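Side-chain contacts in alkylpurine DNA glycosylase AlkC (Pseudomonas fluorescens, PDB 5VHV), which probably removes alkylated purine bases from DNA as a base excision repair glycosylase that acts without flipping the damaged nucleotide: residues E12-I17 with K35-G40; P26-K31 with A59-D64; K310-G315 with Q320-E325. All blocks are in the same frame, centred on the assembly; numbering follows the deposited sequence.

Contact 1 (E12-I17 with K35-G40); sequences ERLQHI and KHAKAG
Leu14 meets Ala37 and Lys38 by aliphatic packing, with no ring or amide face taking part. The flat group nearest to this seam is the carboxamide of Gln15, whose NH2 end is turned to a water at 3.1 Å from NE2. That water also lies beside NZ of Lys38, but so close that a bridge from amide to ammonium is doubtful. The imidazoles of the two segments are used in other directions: His36 bonds through ND1 to Ser56 OG, and His16 makes a weak bond through NE2 to the backbone N of Asn80.

Across the seam one methyl does the touching. Leu14 CD1 sits 4.1 Å from Ala37 CB and 3.9 Å from Lys38 CG, so one methyl bridges two consecutive residues of the facing segment. Its CG stands opposite the carbonyl carbon (chi1 -58°), and an extended second torsion carries CD1 on from the helix surface. The contact joins helix 11-24 to helix 30-38 in the all-helical, HEAT-like part of the enzyme, with Leu14 CA and Ala37 CA 7.7 Å apart. Leu14 and Ala37 are buried, whereas Lys38 lays only the base of its chain against the leucine methyl; a bend at its third torsion (-68°) then turns the ammonium end toward the side of Gln15. Helix 46-60 packs against the same pair, through Val53 on Leu14 and Ser56 on Ala37, and Leu34 and Leu41 add further apolar surface around the leucine. The nearest atom of bound DNA is about 12 Å away.

Contact 2 (P26-K31 with A59-D64); sequences PAFDAK and AVIPLD
Phe28 touches both Val60 and Ile61 with the same corner of its ring. CE1 is 3.9 Å from Val60 CG2 and 3.9 Å from Ile61 CG1, but the two approaches differ: the isoleucine methylene comes to the ring edge, close to its plane, while the valine methyl arrives obliquely. Beside this apolar corner, Asp29 and Val60 cross at about a right angle, and Val60 CG2 also lies against the backbone oxygen of Asp29.

The polar part of the contact runs through two waters that both donate to Val60 O, near the end of helix 46-60. One is 2.8 Å from Val60 O and accepts from the backbone N of Asp29; the other is 2.7 Å from Val60 O and gives its second hydrogen to Asp29 OD2. Two donors thus grip a single carbonyl, and the bridges tie it to both the main chain and the carboxylate of one residue.

Asp29 is held in turn by its place in the chain. It is the N-cap of helix 30-38, with OD1 accepting from the backbone N of Gly32, which leaves OD2 to the water. With CG set opposite the backbone N (chi1 -179°), its carboxylate can serve the cap and the water together. The residue is also the centre of an inverse gamma turn, closed by a weak bond from Ala30 N to Phe28 O.

Outside this shell, Phe28 is bedded on Ala18, Met21 and Thr22 of helix 11-24, Phe33 of helix 30-38 packs on Val60, and Ile61 reaches Thr68 of helix 65-75, the next helix along the chain.

Contact 3 (K310-G315 with Q320-E325); sequences KAFSLG and QHIRRE
Strands 305-314 and 319-327, the two outermost of the seven-stranded sheet, face each other here mainly through side chains. Their short segments run nearly antiparallel, at 160°, with axes 10.1 Å apart, too far for backbone pairing. Phe312 of one strand lies against Gln320 of the other: ring atom CE2 is 3.8 Å from Gln320 CG, and CZ is almost as near. The amide plane is turned 75° to the ring, and the aliphatic part of the glutamine makes the contact. A bend at its second torsion folds the amide against its own strand, where NE2 donates to the O of the next residue, His321, at 3.0 Å (N-H...O 151°).

From the same side, Leu314 CD1 reaches Gln320 CB at 3.8 Å, so leucine and phenylalanine together meet this methylene. Ile322 CD1 lies 4.3 Å from Phe312 CE1, in looser packing. Within its own strand Lys310 sends CE over one face of the Phe312 ring, offset toward the rim.

Each strand pairs by backbone with a different neighbour, Phe312 with Leu287 and Gln320 with Leu277. Two edge strands brought together by side chains in this way are consistent with the immunoglobulin-like beta-sandwich of the C-terminal domain.

How the contacts relate
Contacts 1 and 2 lie together at the N-terminal end of the helical region, with centres about 14 Å apart. Both draw on helix 30-38, and their segments alternate along the chain, so the two contacts, crossing in sequence, link helices 11-24, 30-38 and 46-60. They also touch directly, His36 NE2 lying 3.6 Å from Ala59 CB. Contact 3 comes later in the chain and belongs to the beta domain, on the opposite side of the chain's centre, about 53 Å from contact 1 and about 62 Å from contact 2 between centres. Its nearest atom is about 6 Å from the bound DNA, against about 21 Å for contact 2, making it the nearer of the two.

Contact 1 (E12-I17 with K35-G40)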
loop_
_atom_site.group_PDB
_atom_site.type_symbol
_atom_site.label_atom_id
_atom_site.label_comp_id
_atom_site.label_asym_id
_atom_site.label_seq_id
_atom_site.Cartn_x
_atom_site.Cartn_y
_atom_site.Cartn_z
ATOM N N GLU A 12 6.470 5.689 -28.136
ATOM C CA GLU A 12 7.277 4.512 -28.429
ATOM C C GLU A 12 6.634 3.245 -27.862
ATOM O O GLU A 12 6.609 2.204 -28.532
ATOM C CB GLU A 12 8.693 4.706 -27.877
ATOM C CG GLU A 12 9.545 5.789 -28.574
ATOM C CD GLU A 12 9.075 7.248 -28.359
ATOM O OE1 GLU A 12 8.379 7.563 -27.358
ATOM O OE2 GLU A 12 9.423 8.100 -29.213
ATOM N N ARG A 13 6.102 3.314 -26.632
ATOM C CA ARG A 13 5.407 2.160 -26.058
ATOM C C ARG A 13 4.130 1.835 -26.823
ATOM O O ARG A 13 3.797 0.657 -27.009
ATOM C CB ARG A 13 5.070 2.401 -24.578
ATOM C CG ARG A 13 4.608 1.126 -23.809
ATOM C CD ARG A 13 5.781 0.273 -23.305
ATOM N NE ARG A 13 6.613 1.033 -22.386
ATOM C CZ ARG A 13 7.738 0.603 -21.819
ATOM N NH1 ARG A 13 8.172 -0.633 -22.011
ATOM N NH2 ARG A 13 8.428 1.419 -21.033
ATOM N N LEU A 14 3.370 2.856 -27.232
ATOM C CA LEU A 14 2.169 2.582 -28.016
ATOM C C LEU A 14 2.533 1.900 -29.327
ATOM O O LEU A 14 1.831 0.990 -29.779
ATOM C CB LEU A 14 1.388 3.869 -28.279
ATOM C CG LEU A 14 0.918 4.664 -27.058
ATOM C CD1 LEU A 14 0.351 6.028 -27.494
ATOM C CD2 LEU A 14 -0.114 3.861 -26.265
ATOM N N GLN A 15 3.642 2.313 -29.943
ATOM C CA GLN A 15 4.089 1.656 -31.169
ATOM C C GLN A 15 4.468 0.208 -30.905
ATOM O O GLN A 15 4.191 -0.671 -31.730
ATOM C CB GLN A 15 5.255 2.434 -31.780
ATOM C CG GLN A 15 4.822 3.786 -32.314
ATOM C CD GLN A 15 5.976 4.696 -32.662
ATOM O OE1 GLN A 15 7.136 4.428 -32.324
ATOM N NE2 GLN A 15 5.662 5.793 -33.338
ATOM N N HIS A 16 5.098 -0.064 -29.757
ATOM C CA HIS A 16 5.425 -1.441 -29.389
ATOM C C HIS A 16 4.161 -2.276 -29.216
ATOM O O HIS A 16 4.080 -3.407 -29.720
ATOM C CB HIS A 16 6.280 -1.433 -28.112
ATOM C CG HIS A 16 6.224 -2.692 -27.288
ATOM N ND1 HIS A 16 6.895 -3.850 -27.632
ATOM C CD2 HIS A 16 5.648 -2.939 -26.084
ATOM C CE1 HIS A 16 6.694 -4.767 -26.697
ATOM N NE2 HIS A 16 5.940 -4.239 -25.747
ATOM N N ILE A 17 3.154 -1.724 -28.535
ATOM C CA ILE A 17 1.891 -2.434 -28.356
ATOM C C ILE A 17 1.270 -2.743 -29.715
ATOM O O ILE A 17 0.790 -3.857 -29.966
ATOM C CB ILE A 17 0.932 -1.614 -27.467
ATOM C CG1 ILE A 17 1.478 -1.490 -26.032
ATOM C CG2 ILE A 17 -0.456 -2.278 -27.395
ATOM C CD1 ILE A 17 0.769 -0.452 -25.179
ATOM N N LYS A 35 -3.689 6.393 -33.955
ATOM C CA LYS A 35 -4.396 7.662 -34.054
ATOM C C LYS A 35 -5.285 7.883 -32.834
ATOM O O LYS A 35 -5.305 8.971 -32.244
ATOM C CB LYS A 35 -5.229 7.707 -35.331
ATOM C CG LYS A 35 -5.939 9.025 -35.528
ATOM C CD LYS A 35 -6.705 9.040 -36.851
ATOM C CE LYS A 35 -7.400 10.368 -37.093
ATOM N NZ LYS A 35 -8.227 10.304 -38.335
ATOM N N HIS A 36 -6.035 6.848 -32.449
ATOM C CA HIS A 36 -6.965 6.942 -31.323
ATOM C C HIS A 36 -6.229 7.123 -30.000
ATOM O O HIS A 36 -6.625 7.941 -29.158
ATOM C CB HIS A 36 -7.821 5.672 -31.309
ATOM C CG HIS A 36 -9.043 5.741 -30.439
ATOM N ND1 HIS A 36 -8.972 5.690 -29.070
ATOM C CD2 HIS A 36 -10.362 5.830 -30.742
ATOM C CE1 HIS A 36 -10.186 5.737 -28.560
ATOM N NE2 HIS A 36 -11.053 5.811 -29.552
ATOM N N ALA A 37 -5.166 6.352 -29.791
ATOM C CA ALA A 37 -4.456 6.384 -28.519
ATOM C C ALA A 37 -3.683 7.689 -28.318
ATOM O O ALA A 37 -3.568 8.166 -27.178
ATOM C CB ALA A 37 -3.504 5.198 -28.435
ATOM N N LYS A 38 -3.183 8.294 -29.397
ATOM C CA LYS A 38 -2.283 9.432 -29.272
ATOM C C LYS A 38 -2.994 10.756 -29.056
ATOM O O LYS A 38 -2.336 11.742 -28.699
ATOM C CB LYS A 38 -1.387 9.524 -30.518
ATOM C CG LYS A 38 -0.360 8.414 -30.546
ATOM C CD LYS A 38 0.764 8.659 -31.554
ATOM C CE LYS A 38 0.297 8.603 -32.970
ATOM N NZ LYS A 38 1.453 8.765 -33.933
ATOM N N ALA A 39 -4.308 10.812 -29.256
ATOM C CA ALA A 39 -5.014 12.090 -29.236
ATOM C C ALA A 39 -5.000 12.664 -27.822
ATOM O O ALA A 39 -5.590 12.092 -26.899
ATOM C CB ALA A 39 -6.441 11.906 -29.750
ATOM N N GLY A 40 -4.325 13.800 -27.645
ATOM C CA GLY A 40 -4.224 14.400 -26.323
ATOM C C GLY A 40 -3.326 13.665 -25.348
ATOM O O GLY A 40 -3.456 13.853 -24.139
HETATM O O HOH W 1 2.800 6.733 -34.139
#

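Contact 2 (P26-K31 with A59-D64)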
loop_
_atom_site.group_PDB
_atom_site.type_symbol
_atom_site.label_atom_id
_atom_site.label_comp_id
_atom_site.label_asym_id
_atom_site.label_seq_id
_atom_site.Cartn_x
_atom_site.Cartn_y
_atom_site.Cartn_z
ATOM N N PRO A 26 -2.718 -10.286 -37.672
ATOM C CA PRO A 26 -2.118 -9.601 -38.829
ATOM C C PRO A 26 -2.974 -8.488 -39.408
ATOM O O PRO A 26 -2.424 -7.488 -39.881
ATOM C CB PRO A 26 -1.911 -10.748 -39.829
ATOM C CG PRO A 26 -1.665 -11.923 -38.968
ATOM C CD PRO A 26 -2.553 -11.747 -37.755
ATOM N N ALA A 27 -4.297 -8.612 -39.363
ATOM C CA ALA A 27 -5.202 -7.605 -39.902
ATOM C C ALA A 27 -5.457 -6.443 -38.938
ATOM O O ALA A 27 -6.306 -5.593 -39.214
ATOM C CB ALA A 27 -6.530 -8.264 -40.288
ATOM N N PHE A 28 -4.723 -6.368 -37.835
ATOM C CA PHE A 28 -4.928 -5.311 -36.846
ATOM C C PHE A 28 -4.801 -3.931 -37.477
ATOM O O PHE A 28 -3.864 -3.655 -38.234
ATOM C CB PHE A 28 -3.893 -5.462 -35.728
ATOM C CG PHE A 28 -3.994 -4.408 -34.615
ATOM C CD1 PHE A 28 -5.163 -4.231 -33.881
ATOM C CD2 PHE A 28 -2.889 -3.610 -34.303
ATOM C CE1 PHE A 28 -5.241 -3.267 -32.852
ATOM C CE2 PHE A 28 -2.957 -2.648 -33.282
ATOM C CZ PHE A 28 -4.134 -2.480 -32.554
ATOM N N ASP A 29 -5.729 -3.041 -37.119
ATOM C CA ASP A 29 -5.708 -1.657 -37.599
ATOM C C ASP A 29 -4.746 -0.852 -36.720
ATOM O O ASP A 29 -5.136 -0.057 -35.869
ATOM C CB ASP A 29 -7.119 -1.080 -37.591
ATOM C CG ASP A 29 -7.187 0.355 -38.099
ATOM O OD1 ASP A 29 -6.187 0.868 -38.633
ATOM O OD2 ASP A 29 -8.257 0.985 -37.951
ATOM N N ALA A 30 -3.443 -1.074 -36.940
ATOM C CA ALA A 30 -2.450 -0.402 -36.103
ATOM C C ALA A 30 -2.512 1.110 -36.278
ATOM O O ALA A 30 -2.372 1.863 -35.305
ATOM C CB ALA A 30 -1.042 -0.909 -36.427
ATOM N N LYS A 31 -2.704 1.568 -37.517
ATOM C CA LYS A 31 -2.763 3.001 -37.783
ATOM C C LYS A 31 -3.932 3.642 -37.047
ATOM O O LYS A 31 -3.794 4.725 -36.470
ATOM C CB LYS A 31 -2.867 3.235 -39.292
ATOM C CG LYS A 31 -3.200 4.647 -39.719
ATOM C CD LYS A 31 -2.984 4.808 -41.236
ATOM C CE LYS A 31 -4.133 5.549 -41.895
ATOM N NZ LYS A 31 -3.937 5.720 -43.373
ATOM N N ALA A 59 -11.897 0.294 -29.835
ATOM C CA ALA A 59 -12.445 1.140 -30.895
ATOM C C ALA A 59 -12.105 0.625 -32.292
ATOM O O ALA A 59 -12.875 0.857 -33.230
ATOM C CB ALA A 59 -11.955 2.576 -30.740
ATOM N N VAL A 60 -10.985 -0.075 -32.466
ATOM C CA VAL A 60 -10.513 -0.400 -33.807
ATOM C C VAL A 60 -10.539 -1.889 -34.135
ATOM O O VAL A 60 -10.297 -2.241 -35.302
ATOM C CB VAL A 60 -9.103 0.174 -34.057
ATOM C CG1 VAL A 60 -9.070 1.665 -33.712
ATOM C CG2 VAL A 60 -8.039 -0.589 -33.285
ATOM N N ILE A 61 -10.838 -2.768 -33.186
ATOM C CA ILE A 61 -10.798 -4.211 -33.416
ATOM C C ILE A 61 -12.200 -4.676 -33.808
ATOM O O ILE A 61 -13.124 -4.579 -32.983
ATOM C CB ILE A 61 -10.296 -4.967 -32.184
ATOM C CG1 ILE A 61 -8.804 -4.666 -31.987
ATOM C CG2 ILE A 61 -10.558 -6.456 -32.320
ATOM C CD1 ILE A 61 -8.177 -5.268 -30.718
ATOM N N PRO A 62 -12.394 -5.224 -35.007
ATOM C CA PRO A 62 -13.756 -5.577 -35.432
ATOM C C PRO A 62 -14.190 -6.971 -35.017
ATOM O O PRO A 62 -14.883 -7.667 -35.764
ATOM C CB PRO A 62 -13.670 -5.468 -36.957
ATOM C CG PRO A 62 -12.280 -5.906 -37.234
ATOM C CD PRO A 62 -11.448 -5.304 -36.138
ATOM N N LEU A 63 -13.767 -7.407 -33.845
ATOM C CA LEU A 63 -14.081 -8.732 -33.342
ATOM C C LEU A 63 -14.921 -8.599 -32.081
ATOM O O LEU A 63 -14.952 -7.545 -31.436
ATOM C CB LEU A 63 -12.803 -9.523 -33.034
ATOM C CG LEU A 63 -11.801 -9.640 -34.188
ATOM C CD1 LEU A 63 -10.541 -10.353 -33.724
ATOM C CD2 LEU A 63 -12.405 -10.348 -35.385
ATOM N N ASP A 64 -15.604 -9.679 -31.724
ATOM C CA ASP A 64 -16.399 -9.642 -30.507
ATOM C C ASP A 64 -15.513 -9.835 -29.280
ATOM O O ASP A 64 -14.282 -9.921 -29.362
ATOM C CB ASP A 64 -17.522 -10.673 -30.581
ATOM C CG ASP A 64 -17.032 -12.115 -30.577
ATOM O OD1 ASP A 64 -15.863 -12.396 -30.229
ATOM O OD2 ASP A 64 -17.849 -12.987 -30.925
HETATM O O HOH W 2 -8.234 -4.046 -35.940
HETATM O O HOH W 3 -10.459 -0.648 -37.503
#

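Contact 3 (K310-G315 with Q320-E325)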
loop_
_atom_site.group_PDB
_atom_site.type_symbol
_atom_site.label_atom_id
_atom_site.label_comp_id
_atom_site.label_asym_id
_atom_site.label_seq_id
_atom_site.Cartn_x
_atom_site.Cartn_y
_atom_site.Cartn_z
ATOM N N LYS A 310 13.041 3.087 16.579
ATOM C CA LYS A 310 13.768 1.860 16.879
ATOM C C LYS A 310 12.870 0.928 17.679
ATOM O O LYS A 310 12.165 1.369 18.586
ATOM C CB LYS A 310 15.041 2.196 17.677
ATOM C CG LYS A 310 16.116 1.126 17.698
ATOM C CD LYS A 310 17.276 1.560 18.600
ATOM C CE LYS A 310 18.364 0.502 18.697
ATOM N NZ LYS A 310 19.151 0.378 17.444
ATOM N N ALA A 311 12.909 -0.360 17.357
ATOM C CA ALA A 311 12.282 -1.389 18.180
ATOM C C ALA A 311 13.383 -2.343 18.615
ATOM O O ALA A 311 14.079 -2.910 17.769
ATOM C CB ALA A 311 11.185 -2.123 17.412
ATOM N N PHE A 312 13.559 -2.517 19.914
ATOM C CA PHE A 312 14.692 -3.310 20.382
ATOM C C PHE A 312 14.462 -3.728 21.824
ATOM O O PHE A 312 13.526 -3.275 22.486
ATOM C CB PHE A 312 16.006 -2.526 20.257
ATOM C CG PHE A 312 16.124 -1.394 21.230
ATOM C CD1 PHE A 312 15.313 -0.277 21.109
ATOM C CD2 PHE A 312 17.036 -1.443 22.273
ATOM C CE1 PHE A 312 15.405 0.759 22.012
ATOM C CE2 PHE A 312 17.136 -0.402 23.171
ATOM C CZ PHE A 312 16.316 0.696 23.040
ATOM N N SER A 313 15.358 -4.591 22.303
ATOM C CA SER A 313 15.396 -5.029 23.689
ATOM C C SER A 313 16.505 -4.289 24.420
ATOM O O SER A 313 17.649 -4.257 23.951
ATOM C CB SER A 313 15.625 -6.535 23.777
ATOM O OG SER A 313 15.929 -6.915 25.101
ATOM N N LEU A 314 16.156 -3.695 25.558
ATOM C CA LEU A 314 17.086 -2.960 26.407
ATOM C C LEU A 314 17.442 -3.821 27.613
ATOM O O LEU A 314 16.561 -4.186 28.401
ATOM C CB LEU A 314 16.470 -1.632 26.853
ATOM C CG LEU A 314 17.377 -0.671 27.636
ATOM C CD1 LEU A 314 18.594 -0.239 26.812
ATOM C CD2 LEU A 314 16.574 0.544 28.086
ATOM N N GLY A 315 18.732 -4.125 27.766
ATOM C CA GLY A 315 19.172 -4.967 28.869
ATOM C C GLY A 315 18.925 -4.334 30.225
ATOM O O GLY A 315 18.756 -3.127 30.364
ATOM N N GLN A 320 21.023 3.114 26.219
ATOM C CA GLN A 320 21.059 3.065 24.766
ATOM C C GLN A 320 20.900 4.476 24.225
ATOM O O GLN A 320 19.891 5.131 24.499
ATOM C CB GLN A 320 19.945 2.167 24.219
ATOM C CG GLN A 320 19.891 2.115 22.711
ATOM C CD GLN A 320 21.117 1.464 22.131
ATOM O OE1 GLN A 320 21.562 0.425 22.615
ATOM N NE2 GLN A 320 21.698 2.086 21.113
ATOM N N HIS A 321 21.894 4.936 23.467
ATOM C CA HIS A 321 21.789 6.199 22.752
ATOM C C HIS A 321 20.897 6.020 21.540
ATOM O O HIS A 321 20.962 5.000 20.846
ATOM C CB HIS A 321 23.172 6.684 22.294
ATOM C CG HIS A 321 24.141 6.945 23.400
ATOM N ND1 HIS A 321 24.004 8.003 24.271
ATOM C CD2 HIS A 321 25.281 6.309 23.760
ATOM C CE1 HIS A 321 25.009 8.001 25.128
ATOM N NE2 HIS A 321 25.797 6.983 24.839
ATOM N N ILE A 322 20.073 7.024 21.274
ATOM C CA ILE A 322 19.196 7.035 20.114
ATOM C C ILE A 322 19.364 8.374 19.422
ATOM O O ILE A 322 19.462 9.418 20.077
ATOM C CB ILE A 322 17.724 6.768 20.510
ATOM C CG1 ILE A 322 17.605 5.306 20.992
ATOM C CG2 ILE A 322 16.784 7.035 19.341
ATOM C CD1 ILE A 322 16.283 4.929 21.578
ATOM N N ARG A 323 19.422 8.347 18.096
ATOM C CA ARG A 323 19.699 9.559 17.340
ATOM C C ARG A 323 19.056 9.421 15.974
ATOM O O ARG A 323 19.221 8.382 15.330
ATOM C CB ARG A 323 21.208 9.786 17.199
ATOM C CG ARG A 323 21.559 11.015 16.377
ATOM C CD ARG A 323 23.068 11.237 16.348
ATOM N NE ARG A 323 23.430 12.440 15.606
ATOM C CZ ARG A 323 23.661 13.620 16.169
ATOM N NH1 ARG A 323 23.569 13.759 17.486
ATOM N NH2 ARG A 323 23.985 14.660 15.415
ATOM N N ARG A 324 18.345 10.458 15.540
ATOM C CA ARG A 324 17.720 10.470 14.222
ATOM C C ARG A 324 17.831 11.856 13.614
ATOM O O ARG A 324 17.408 12.839 14.226
ATOM C CB ARG A 324 16.239 10.065 14.303
ATOM C CG ARG A 324 15.443 10.185 12.999
ATOM C CD ARG A 324 16.013 9.402 11.820
ATOM N NE ARG A 324 16.302 7.996 12.146
ATOM C CZ ARG A 324 15.389 7.034 12.271
ATOM N NH1 ARG A 324 14.109 7.300 12.100
ATOM N NH2 ARG A 324 15.770 5.803 12.590
ATOM N N GLU A 325 18.396 11.921 12.414
ATOM C CA GLU A 325 18.422 13.133 11.620
ATOM C C GLU A 325 17.200 13.168 10.700
ATOM O O GLU A 325 16.786 12.139 10.167
ATOM C CB GLU A 325 19.738 13.153 10.840
ATOM C CG GLU A 325 19.882 14.180 9.792
ATOM C CD GLU A 325 21.137 13.914 9.002
ATOM O OE1 GLU A 325 21.038 13.353 7.892
ATOM O OE2 GLU A 325 22.225 14.211 9.527
#